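Local coordinates for protein tRNA (adenine(9)-N1)-methyltransferase (Sulfolobus acidocaldarius, PDB 5A7Z) that catalyses the S-adenosyl-L-methionine-dependent methylation of N1 of adenosine 9 in tRNA, at residues 129-134 against 239-244. Residues are numbered along the deposited sequence; the frame is centred on the assembly and turned at random.
Sequences LLQVDL and PDEINK
Two helices of the SPOUT methyltransferase domain meet here: Q131 and L134 of helix 122-142 press against the first turn of helix 242-255, where E241 is the N-cap residue. The joint is made chiefly by Q131, whose side chain crosses to the helix start and offers OE1 to the backbone N of I242, 3.0 Å away. The N-H points almost straight at the oxygen (178°), yet the donor stands 59° out of the amide's carbonyl plane, so OE1 is met from above. With CG anti to its own carbonyl carbon and the chain extended beyond it, the Q131 amide is carried out to the start of the neighbouring helix. NE2 of this amide sits 3.6 Å from E241 CG, the two side chains crossing at about a right angle, while I242 CG1 packs on Q131 OE1 at 3.6 Å. Replacing Q131 with an alanine is likely to leave the backbone N-H of I242, in the first turn of the helix, without this side-chain acceptor and to open a gap beside N243. V132 and I242 also both touch I112 of strand 109-113, which ties the two helices to the sheet. N243 packs between Q131 and L134, its side chain crossing that of Q131 at about a right angle. N243 OD1 comes to 3.3 Å from Q131 CG; this buried oxygen finds no polar partner in the model. In N243 a chi1 of 59° puts CG between the backbone N and the carbonyl carbon, which turns the amide alongside L134, with N243 ND2 resting 3.4 Å from L134 CD1.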
# COMPACT_ATOMS: atom_id res chain seq x y z
N LEU A 129 -12.00 -13.89 1.11
CA LEU A 129 -12.72 -12.72 0.57
C LEU A 129 -12.78 -11.57 1.57
O LEU A 129 -12.80 -10.36 1.19
CB LEU A 129 -14.11 -13.12 0.15
CG LEU A 129 -14.07 -14.04 -1.06
CD1 LEU A 129 -15.47 -14.57 -1.32
CD2 LEU A 129 -13.54 -13.28 -2.28
N LEU A 130 -12.81 -11.94 2.85
CA LEU A 130 -12.83 -10.95 3.91
C LEU A 130 -11.46 -10.28 3.98
O LEU A 130 -11.37 -9.06 4.06
CB LEU A 130 -13.16 -11.61 5.25
CG LEU A 130 -13.08 -10.72 6.48
CD1 LEU A 130 -14.09 -9.56 6.37
CD2 LEU A 130 -13.34 -11.56 7.73
N GLN A 131 -10.40 -11.10 3.95
CA GLN A 131 -9.04 -10.60 3.93
C GLN A 131 -8.78 -9.69 2.73
O GLN A 131 -8.16 -8.64 2.86
CB GLN A 131 -8.06 -11.75 3.96
CG GLN A 131 -8.02 -12.42 5.34
CD GLN A 131 -7.23 -13.70 5.34
OE1 GLN A 131 -6.37 -13.92 4.48
NE2 GLN A 131 -7.47 -14.53 6.34
N VAL A 132 -9.27 -10.07 1.58
CA VAL A 132 -9.06 -9.23 0.44
C VAL A 132 -9.68 -7.87 0.65
O VAL A 132 -9.04 -6.87 0.43
CB VAL A 132 -9.59 -9.85 -0.82
CG1 VAL A 132 -9.80 -8.78 -1.89
CG2 VAL A 132 -8.59 -10.87 -1.31
N ASP A 133 -10.92 -7.85 1.09
CA ASP A 133 -11.60 -6.59 1.36
C ASP A 133 -10.86 -5.71 2.36
O ASP A 133 -10.72 -4.51 2.14
CB ASP A 133 -13.01 -6.87 1.87
CG ASP A 133 -13.96 -7.34 0.78
OD1 ASP A 133 -13.50 -7.83 -0.31
OD2 ASP A 133 -15.17 -7.30 1.04
N LEU A 134 -10.38 -6.32 3.45
CA LEU A 134 -9.53 -5.66 4.41
C LEU A 134 -8.26 -5.05 3.82
O LEU A 134 -7.74 -4.08 4.36
CB LEU A 134 -9.13 -6.65 5.52
CG LEU A 134 -10.27 -7.04 6.46
CD1 LEU A 134 -9.83 -8.08 7.50
CD2 LEU A 134 -10.82 -5.81 7.16
N PRO A 239 1.62 -13.43 11.34
CA PRO A 239 0.25 -13.53 10.81
C PRO A 239 0.22 -14.23 9.46
O PRO A 239 1.16 -14.10 8.69
CB PRO A 239 -0.17 -12.06 10.64
CG PRO A 239 0.73 -11.28 11.54
CD PRO A 239 2.03 -12.04 11.58
N ASP A 240 -0.85 -14.98 9.18
CA ASP A 240 -1.01 -15.56 7.84
C ASP A 240 -2.18 -14.96 7.08
O ASP A 240 -2.48 -15.41 5.97
CB ASP A 240 -1.13 -17.08 7.89
CG ASP A 240 -2.10 -17.55 8.93
OD1 ASP A 240 -2.93 -16.74 9.39
OD2 ASP A 240 -2.00 -18.73 9.32
N GLU A 241 -2.81 -13.96 7.66
CA GLU A 241 -3.84 -13.19 6.99
C GLU A 241 -3.22 -12.30 5.89
O GLU A 241 -2.23 -11.61 6.13
CB GLU A 241 -4.61 -12.32 7.99
CG GLU A 241 -5.51 -13.09 8.96
CD GLU A 241 -4.80 -13.53 10.25
OE1 GLU A 241 -3.63 -13.12 10.52
OE2 GLU A 241 -5.42 -14.31 11.01
N ILE A 242 -3.83 -12.32 4.72
CA ILE A 242 -3.31 -11.62 3.53
C ILE A 242 -3.19 -10.15 3.87
O ILE A 242 -2.14 -9.59 3.72
CB ILE A 242 -4.23 -11.82 2.30
CG1 ILE A 242 -4.07 -13.24 1.74
CG2 ILE A 242 -3.94 -10.80 1.20
CD1 ILE A 242 -5.23 -13.69 0.87
N ASN A 243 -4.27 -9.55 4.35
CA ASN A 243 -4.24 -8.16 4.82
C ASN A 243 -3.14 -7.82 5.88
O ASN A 243 -2.61 -6.72 5.89
CB ASN A 243 -5.60 -7.78 5.35
CG ASN A 243 -6.05 -8.67 6.50
OD1 ASN A 243 -6.11 -9.87 6.37
ND2 ASN A 243 -6.41 -8.06 7.61
N LYS A 244 -2.81 -8.77 6.75
CA LYS A 244 -1.77 -8.54 7.74
C LYS A 244 -0.36 -8.64 7.13
O LYS A 244 0.50 -7.82 7.42
CB LYS A 244 -1.92 -9.54 8.88
CG LYS A 244 -3.25 -9.43 9.63
CD LYS A 244 -3.14 -8.57 10.86
CE LYS A 244 -4.02 -9.11 11.98
NZ LYS A 244 -3.23 -9.98 12.90